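Local structure of siderophore-interacting protein (Aeromonas hydrophila, 6K2L) at residues E211-V225 / E237-H251. The protein binds FAD and, as a siderophore-interacting flavoprotein, probably reduces ferric siderophores to release their iron inside the cell. The protein carries 1 engineered substitution. Sequence-based numbering, arbitrary orientation.
Sequences EQQSYFWFGGEEGLV and EVDRTRVYAVPYWRH. With FAD (flavin-adenine dinucleotide), chain C.
The indole of W217 lies flat against the ring of Y244 in an offset stack, its five-membered ring 5° from parallel. CG of both W217 and Y244 stands anti to the backbone N (W217 chi1 -168°), so the two side chains leave their strands in the same direction and overlap face to face. The benzene end of the indole runs beyond that overlap and its edge meets the hydroxyl of Y248 (W217 CZ2 to Y248 OH 3.1 Å), the two ring planes nearly perpendicular. Y248 OH also donates to Y244 OH, tying the cluster together. The Y248 ring is itself a slab: the backbone of G219 and G220, bare of side chains, fits one face (G220 N to Y248 CG 3.4 Å), and the flavin covers the other, with FAD C9 3.3 Å from Y248 CG. W249 repeats this sandwich, E221 CG pressing over the centre of one face and the FAD adenine lying over the opposite one. Bent at chi2 (-92°), the E221 chain splits its oxygens: OE2 takes H251 N at 2.7 Å through its anti lone pair, while OE1 caps the helix by accepting from G223 N. On the other face of the sheet F216 CE1 meets V238 CG2 at 3.7 Å, and V225 CG1 fits against A245 CB, also at 3.7 Å. Backbone hydrogen bonds, such as Y244 N to F216 O at 2.6 Å, join the parallel strands 214-218 and 243-245 of this beta-alpha-beta unit. Strand 243-245 is outermost in the parallel sheet; helix 148-155 packs on W217 and Y248, and helix 222-235 covers F216, F218 and A245.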
loop_
_atom_site.group_PDB
_atom_site.type_symbol
_atom_site.label_atom_id
_atom_site.label_comp_id
_atom_site.label_asym_id
_atom_site.label_seq_id
_atom_site.Cartn_x
_atom_site.Cartn_y
_atom_site.Cartn_z
ATOM N N GLU A 211 1.864 -23.961 10.747
ATOM C CA GLU A 211 1.841 -23.239 12.006
ATOM C C GLU A 211 3.049 -22.349 12.193
ATOM O O GLU A 211 3.031 -21.504 13.093
ATOM C CB GLU A 211 1.728 -24.201 13.195
ATOM C CG GLU A 211 2.979 -24.995 13.483
ATOM C CD GLU A 211 2.689 -26.157 14.413
ATOM O OE1 GLU A 211 2.476 -25.908 15.620
ATOM O OE2 GLU A 211 2.655 -27.314 13.930
ATOM N N GLN A 212 4.089 -22.508 11.382
ATOM C CA GLN A 212 5.276 -21.669 11.491
ATOM C C GLN A 212 5.332 -20.696 10.321
ATOM O O GLN A 212 4.951 -21.036 9.197
ATOM C CB GLN A 212 6.572 -22.496 11.542
ATOM C CG GLN A 212 6.584 -23.627 12.561
ATOM C CD GLN A 212 6.556 -23.151 14.012
ATOM O OE1 GLN A 212 6.759 -21.960 14.308
ATOM N NE2 GLN A 212 6.294 -24.092 14.932
ATOM N N GLN A 213 5.800 -19.486 10.600
ATOM C CA GLN A 213 5.939 -18.434 9.595
ATOM C C GLN A 213 4.646 -18.217 8.822
ATOM O O GLN A 213 4.638 -18.158 7.590
ATOM C CB GLN A 213 7.081 -18.737 8.637
ATOM C CG GLN A 213 7.885 -17.508 8.280
ATOM C CD GLN A 213 9.290 -17.860 7.887
ATOM O OE1 GLN A 213 9.823 -18.895 8.305
ATOM N NE2 GLN A 213 9.905 -17.011 7.069
ATOM N N SER A 214 3.540 -18.081 9.554
ATOM C CA SER A 214 2.251 -17.886 8.916
ATOM C C SER A 214 1.458 -16.816 9.645
ATOM O O SER A 214 1.702 -16.511 10.807
ATOM C CB SER A 214 1.447 -19.197 8.850
ATOM O OG SER A 214 1.433 -19.865 10.094
ATOM N N TYR A 215 0.493 -16.251 8.928
ATOM C CA TYR A 215 -0.392 -15.214 9.435
ATOM C C TYR A 215 -1.828 -15.608 9.107
ATOM O O TYR A 215 -2.151 -15.871 7.943
ATOM C CB TYR A 215 -0.052 -13.865 8.817
ATOM C CG TYR A 215 -0.857 -12.711 9.373
ATOM C CD1 TYR A 215 -0.823 -12.413 10.731
ATOM C CD2 TYR A 215 -1.633 -11.900 8.530
ATOM C CE1 TYR A 215 -1.551 -11.348 11.243
ATOM C CE2 TYR A 215 -2.360 -10.830 9.034
ATOM C CZ TYR A 215 -2.312 -10.565 10.394
ATOM O OH TYR A 215 -3.033 -9.517 10.905
ATOM N N PHE A 216 -2.674 -15.665 10.134
ATOM C CA PHE A 216 -4.081 -16.002 10.001
ATOM C C PHE A 216 -4.914 -14.744 10.192
ATOM O O PHE A 216 -4.737 -14.023 11.170
ATOM C CB PHE A 216 -4.476 -17.062 11.021
ATOM C CG PHE A 216 -3.701 -18.340 10.893
ATOM C CD1 PHE A 216 -2.398 -18.443 11.382
ATOM C CD2 PHE A 216 -4.277 -19.447 10.293
ATOM C CE1 PHE A 216 -1.690 -19.640 11.261
ATOM C CE2 PHE A 216 -3.569 -20.650 10.172
ATOM C CZ PHE A 216 -2.274 -20.741 10.652
ATOM N N TRP A 217 -5.792 -14.465 9.236
ATOM C CA TRP A 217 -6.593 -13.251 9.231
ATOM C C TRP A 217 -8.044 -13.659 9.043
ATOM O O TRP A 217 -8.409 -14.180 7.984
ATOM C CB TRP A 217 -6.140 -12.304 8.130
ATOM C CG TRP A 217 -6.704 -10.921 8.228
ATOM C CD1 TRP A 217 -6.078 -9.814 8.732
ATOM C CD2 TRP A 217 -8.013 -10.490 7.819
ATOM N NE1 TRP A 217 -6.916 -8.720 8.659
ATOM C CE2 TRP A 217 -8.104 -9.110 8.090
ATOM C CE3 TRP A 217 -9.094 -11.125 7.209
ATOM C CZ2 TRP A 217 -9.234 -8.360 7.774
ATOM C CZ3 TRP A 217 -10.219 -10.380 6.898
ATOM C CH2 TRP A 217 -10.280 -9.014 7.181
ATOM N N PHE A 218 -8.855 -13.457 10.086
ATOM C CA PHE A 218 -10.278 -13.767 10.103
ATOM C C PHE A 218 -11.037 -12.468 10.385
ATOM O O PHE A 218 -10.837 -11.844 11.435
ATOM C CB PHE A 218 -10.578 -14.833 11.167
ATOM C CG PHE A 218 -9.668 -16.057 11.100
ATOM C CD1 PHE A 218 -9.464 -16.731 9.900
ATOM C CD2 PHE A 218 -9.030 -16.538 12.238
ATOM C CE1 PHE A 218 -8.634 -17.859 9.840
ATOM C CE2 PHE A 218 -8.205 -17.654 12.193
ATOM C CZ PHE A 218 -8.010 -18.326 10.995
ATOM N N GLY A 219 -11.870 -12.038 9.428
ATOM C CA GLY A 219 -12.698 -10.861 9.603
ATOM C C GLY A 219 -14.070 -11.093 8.997
ATOM O O GLY A 219 -14.365 -12.160 8.483
ATOM N N GLY A 220 -14.898 -10.066 9.034
ATOM C CA GLY A 220 -16.264 -10.261 8.566
ATOM C C GLY A 220 -17.210 -10.684 9.673
ATOM O O GLY A 220 -16.919 -10.474 10.851
ATOM N N GLU A 221 -18.314 -11.325 9.315
ATOM C CA GLU A 221 -19.381 -11.655 10.262
ATOM C C GLU A 221 -18.920 -12.654 11.333
ATOM O O GLU A 221 -18.057 -13.506 11.111
ATOM C CB GLU A 221 -20.584 -12.220 9.510
ATOM C CG GLU A 221 -21.908 -11.996 10.211
ATOM C CD GLU A 221 -22.268 -13.142 11.118
ATOM O OE1 GLU A 221 -21.740 -14.253 10.899
ATOM O OE2 GLU A 221 -23.076 -12.935 12.045
ATOM N N GLU A 222 -19.550 -12.556 12.510
ATOM C CA GLU A 222 -19.063 -13.258 13.702
ATOM C C GLU A 222 -18.971 -14.771 13.502
ATOM O O GLU A 222 -18.020 -15.414 13.992
ATOM C CB GLU A 222 -19.970 -12.947 14.883
ATOM C CG GLU A 222 -19.283 -13.074 16.210
ATOM C CD GLU A 222 -20.268 -13.337 17.343
ATOM O OE1 GLU A 222 -21.081 -14.296 17.217
ATOM O OE2 GLU A 222 -20.225 -12.576 18.343
ATOM N N GLY A 223 -19.958 -15.349 12.796
ATOM C CA GLY A 223 -20.039 -16.772 12.495
ATOM C C GLY A 223 -19.010 -17.321 11.524
ATOM O O GLY A 223 -19.042 -18.511 11.196
ATOM N N LEU A 224 -18.136 -16.467 11.000
ATOM C CA LEU A 224 -16.923 -16.913 10.329
ATOM C C LEU A 224 -15.702 -16.766 11.223
ATOM O O LEU A 224 -14.867 -17.675 11.284
ATOM C CB LEU A 224 -16.702 -16.124 9.033
ATOM C CG LEU A 224 -17.733 -16.280 7.928
ATOM C CD1 LEU A 224 -17.687 -15.068 7.025
ATOM C CD2 LEU A 224 -17.475 -17.536 7.127
ATOM N N VAL A 225 -15.585 -15.633 11.930
ATOM C CA VAL A 225 -14.368 -15.356 12.687
ATOM C C VAL A 225 -14.206 -16.341 13.826
ATOM O O VAL A 225 -13.111 -16.868 14.063
ATOM C CB VAL A 225 -14.371 -13.911 13.206
ATOM C CG1 VAL A 225 -13.215 -13.704 14.177
ATOM C CG2 VAL A 225 -14.281 -12.945 12.044
ATOM N N GLU A 237 -0.685 -24.705 17.267
ATOM C CA GLU A 237 -0.277 -23.690 18.235
ATOM C C GLU A 237 0.387 -22.511 17.527
ATOM O O GLU A 237 1.555 -22.576 17.112
ATOM C CB GLU A 237 0.596 -24.270 19.357
ATOM C CG GLU A 237 -0.264 -24.805 20.490
ATOM C CD GLU A 237 -1.292 -23.714 20.967
ATOM O OE1 GLU A 237 -2.484 -24.028 21.187
ATOM O OE2 GLU A 237 -0.914 -22.529 21.122
ATOM N N VAL A 238 -0.380 -21.428 17.395
ATOM C CA VAL A 238 0.084 -20.199 16.777
ATOM C C VAL A 238 0.002 -19.102 17.820
ATOM O O VAL A 238 -1.000 -18.992 18.534
ATOM C CB VAL A 238 -0.777 -19.870 15.547
ATOM C CG1 VAL A 238 -0.310 -18.554 14.898
ATOM C CG2 VAL A 238 -0.773 -21.029 14.575
ATOM N N ASP A 239 1.045 -18.301 17.918
ATOM C CA ASP A 239 0.985 -17.199 18.863
ATOM C C ASP A 239 -0.095 -16.197 18.463
ATOM O O ASP A 239 -0.421 -16.030 17.284
ATOM C CB ASP A 239 2.333 -16.482 18.970
ATOM C CG ASP A 239 2.358 -15.464 20.100
ATOM O OD1 ASP A 239 2.158 -15.860 21.283
ATOM O OD2 ASP A 239 2.543 -14.260 19.806
ATOM N N ARG A 240 -0.647 -15.526 19.488
ATOM C CA ARG A 240 -1.739 -14.574 19.314
ATOM C C ARG A 240 -1.355 -13.443 18.373
ATOM O O ARG A 240 -2.219 -12.867 17.705
ATOM C CB ARG A 240 -2.148 -14.007 20.682
ATOM C CG ARG A 240 -3.416 -13.155 20.693
ATOM C CD ARG A 240 -4.317 -13.469 21.885
ATOM N NE ARG A 240 -4.971 -14.776 21.759
ATOM C CZ ARG A 240 -4.775 -15.813 22.582
ATOM N NH1 ARG A 240 -5.420 -16.955 22.360
ATOM N NH2 ARG A 240 -3.941 -15.724 23.624
ATOM N N THR A 241 -0.074 -13.098 18.311
ATOM C CA THR A 241 0.334 -12.003 17.443
ATOM C C THR A 241 0.244 -12.357 15.957
ATOM O O THR A 241 0.282 -11.455 15.117
ATOM C CB THR A 241 1.755 -11.568 17.796
ATOM O OG1 THR A 241 2.665 -12.650 17.551
ATOM C CG2 THR A 241 1.831 -11.176 19.247
ATOM N N ARG A 242 0.140 -13.640 15.608
ATOM C CA ARG A 242 0.058 -14.052 14.212
ATOM C C ARG A 242 -1.336 -14.531 13.832
ATOM O O ARG A 242 -1.501 -15.221 12.822
ATOM C CB ARG A 242 1.111 -15.114 13.920
ATOM C CG ARG A 242 2.457 -14.462 13.714
ATOM C CD ARG A 242 3.605 -15.400 13.952
ATOM N NE ARG A 242 3.382 -16.693 13.337
ATOM C CZ ARG A 242 3.121 -17.812 14.003
ATOM N NH1 ARG A 242 3.047 -17.783 15.326
ATOM N NH2 ARG A 242 2.934 -18.950 13.330
ATOM N N VAL A 243 -2.338 -14.189 14.637
ATOM C CA VAL A 243 -3.735 -14.463 14.341
ATOM C C VAL A 243 -4.498 -13.156 14.494
ATOM O O VAL A 243 -4.485 -12.548 15.571
ATOM C CB VAL A 243 -4.340 -15.542 15.257
ATOM C CG1 VAL A 243 -5.804 -15.779 14.874
ATOM C CG2 VAL A 243 -3.544 -16.838 15.184
ATOM N N TYR A 244 -5.143 -12.717 13.423
ATOM C CA TYR A 244 -6.092 -11.611 13.465
ATOM C C TYR A 244 -7.490 -12.236 13.428
ATOM O O TYR A 244 -7.812 -13.013 12.516
ATOM C CB TYR A 244 -5.819 -10.661 12.296
ATOM C CG TYR A 244 -6.793 -9.534 12.080
ATOM C CD1 TYR A 244 -8.043 -9.757 11.477
ATOM C CD2 TYR A 244 -6.444 -8.228 12.415
ATOM C CE1 TYR A 244 -8.926 -8.706 11.246
ATOM C CE2 TYR A 244 -7.320 -7.166 12.205
ATOM C CZ TYR A 244 -8.556 -7.409 11.623
ATOM O OH TYR A 244 -9.417 -6.354 11.396
ATOM N N ALA A 245 -8.300 -11.958 14.446
ATOM C CA ALA A 245 -9.670 -12.487 14.525
ATOM C C ALA A 245 -10.552 -11.378 15.077
ATOM O O ALA A 245 -10.667 -11.200 16.291
ATOM C CB ALA A 245 -9.758 -13.747 15.375
ATOM N N VAL A 246 -11.162 -10.620 14.168
ATOM C CA VAL A 246 -11.965 -9.460 14.515
ATOM C C VAL A 246 -13.316 -9.648 13.836
ATOM O O VAL A 246 -13.383 -9.655 12.604
ATOM C CB VAL A 246 -11.317 -8.148 14.049
ATOM C CG1 VAL A 246 -12.236 -7.001 14.299
ATOM C CG2 VAL A 246 -9.994 -7.934 14.723
ATOM N N PRO A 247 -14.412 -9.817 14.576
ATOM C CA PRO A 247 -15.727 -9.898 13.913
ATOM C C PRO A 247 -16.164 -8.503 13.496
ATOM O O PRO A 247 -16.203 -7.579 14.311
ATOM C CB PRO A 247 -16.642 -10.501 14.986
ATOM C CG PRO A 247 -15.720 -10.822 16.188
ATOM C CD PRO A 247 -14.515 -9.960 16.041
ATOM N N TYR A 248 -16.428 -8.337 12.198
ATOM C CA TYR A 248 -16.749 -7.012 11.681
ATOM C C TYR A 248 -18.186 -6.624 11.999
ATOM O O TYR A 248 -18.479 -5.433 12.132
ATOM C CB TYR A 248 -16.499 -6.951 10.175
ATOM C CG TYR A 248 -15.038 -6.725 9.791
ATOM C CD1 TYR A 248 -14.020 -6.932 10.703
ATOM C CD2 TYR A 248 -14.687 -6.324 8.510
ATOM C CE1 TYR A 248 -12.711 -6.726 10.356
ATOM C CE2 TYR A 248 -13.377 -6.110 8.160
ATOM C CZ TYR A 248 -12.392 -6.308 9.080
ATOM O OH TYR A 248 -11.067 -6.086 8.752
ATOM N N TRP A 249 -19.079 -7.603 12.136
ATOM C CA TRP A 249 -20.481 -7.382 12.486
ATOM C C TRP A 249 -21.104 -8.716 12.883
ATOM O O TRP A 249 -20.455 -9.767 12.862
ATOM C CB TRP A 249 -21.271 -6.765 11.334
ATOM C CG TRP A 249 -21.379 -7.644 10.111
ATOM C CD1 TRP A 249 -20.361 -8.023 9.277
ATOM C CD2 TRP A 249 -22.571 -8.247 9.578
ATOM N NE1 TRP A 249 -20.848 -8.815 8.258
ATOM C CE2 TRP A 249 -22.197 -8.963 8.418
ATOM C CE3 TRP A 249 -23.917 -8.242 9.962
ATOM C CZ2 TRP A 249 -23.121 -9.675 7.648
ATOM C CZ3 TRP A 249 -24.834 -8.954 9.199
ATOM C CH2 TRP A 249 -24.433 -9.658 8.052
ATOM N N ARG A 250 -22.381 -8.668 13.245
ATOM C CA ARG A 250 -23.092 -9.855 13.703
ATOM C C ARG A 250 -24.494 -9.814 13.121
ATOM O O ARG A 250 -25.224 -8.844 13.338
ATOM C CB ARG A 250 -23.134 -9.919 15.223
ATOM C CG ARG A 250 -23.755 -11.198 15.729
ATOM C CD ARG A 250 -23.418 -11.427 17.184
ATOM N NE ARG A 250 -24.028 -12.642 17.728
ATOM C CZ ARG A 250 -24.004 -12.971 19.021
ATOM N NH1 ARG A 250 -23.407 -12.172 19.905
ATOM N NH2 ARG A 250 -24.582 -14.094 19.435
ATOM N N HIS A 251 -24.837 -10.850 12.354
ATOM C CA HIS A 251 -26.155 -10.995 11.748
ATOM C C HIS A 251 -27.269 -10.701 12.751
ATOM O O HIS A 251 -27.346 -11.333 13.812
ATOM C CB HIS A 251 -26.284 -12.413 11.200
ATOM C CG HIS A 251 -27.520 -12.649 10.392
ATOM N ND1 HIS A 251 -28.196 -11.635 9.747
ATOM C CD2 HIS A 251 -28.184 -13.793 10.099
ATOM C CE1 HIS A 251 -29.231 -12.142 9.102
ATOM N NE2 HIS A 251 -29.243 -13.451 9.295
HETATM P PA FAD C . -25.975 -1.221 11.434
HETATM O O1A FAD C . -26.742 0.010 11.802
HETATM O O2A FAD C . -24.716 -1.499 12.265
HETATM O O5B FAD C . -26.818 -2.601 11.550
HETATM C C5B FAD C . -28.151 -2.725 11.009
HETATM C C4B FAD C . -28.525 -4.168 10.739
HETATM O O4B FAD C . -27.933 -4.614 9.498
HETATM C C3B FAD C . -28.116 -5.206 11.782
HETATM O O3B FAD C . -29.113 -6.222 11.877
HETATM C C2B FAD C . -26.791 -5.745 11.225
HETATM O O2B FAD C . -26.474 -7.082 11.607
HETATM C C1B FAD C . -27.046 -5.699 9.723
HETATM N N9A FAD C . -25.857 -5.426 8.955
HETATM C C8A FAD C . -24.864 -4.531 9.265
HETATM N N7A FAD C . -23.911 -4.458 8.365
HETATM C C5A FAD C . -24.315 -5.360 7.390
HETATM C C6A FAD C . -23.741 -5.750 6.167
HETATM N N6A FAD C . -22.609 -5.232 5.687
HETATM N N1A FAD C . -24.396 -6.687 5.434
HETATM C C2A FAD C . -25.539 -7.192 5.911
HETATM N N3A FAD C . -26.179 -6.890 7.048
HETATM C C4A FAD C . -25.515 -5.960 7.741
HETATM N N1 FAD C . -18.128 -2.913 6.550
HETATM C C2 FAD C . -18.073 -2.531 5.240
HETATM O O2 FAD C . -19.077 -2.515 4.523
HETATM N N3 FAD C . -16.862 -2.158 4.678
HETATM C C4 FAD C . -15.648 -2.127 5.319
HETATM O O4 FAD C . -14.638 -1.769 4.713
HETATM C C4X FAD C . -15.714 -2.520 6.716
HETATM N N5 FAD C . -14.588 -2.510 7.422
HETATM C C5X FAD C . -14.655 -2.892 8.739
HETATM C C6 FAD C . -13.483 -2.911 9.484
HETATM C C7 FAD C . -13.485 -3.312 10.817
HETATM C C7M FAD C . -12.193 -3.294 11.594
HETATM C C8 FAD C . -14.701 -3.672 11.431
HETATM C C8M FAD C . -14.756 -4.069 12.886
HETATM C C9 FAD C . -15.878 -3.637 10.690
HETATM C C9A FAD C . -15.865 -3.262 9.354
HETATM N N10 FAD C . -17.040 -3.260 8.574
HETATM C C10 FAD C . -16.999 -2.904 7.241
HETATM C "C1'" FAD C . -18.326 -3.675 9.164
HETATM C "C2'" FAD C . -19.324 -2.534 9.374
HETATM O "O2'" FAD C . -18.927 -1.676 10.448
HETATM C "C3'" FAD C . -20.695 -3.143 9.680
HETATM O "O3'" FAD C . -21.216 -3.702 8.476
HETATM C "C4'" FAD C . -21.714 -2.162 10.258
HETATM O "O4'" FAD C . -22.680 -2.900 11.011
HETATM C "C5'" FAD C . -22.371 -1.341 9.169
HETATM O "O5'" FAD C . -23.188 -0.321 9.774
HETATM P P FAD C . -24.639 -0.004 9.240
HETATM O O1P FAD C . -25.019 1.351 9.850
HETATM O O2P FAD C . -24.725 -0.077 7.782
HETATM O O3P FAD C . -25.535 -1.148 9.906
#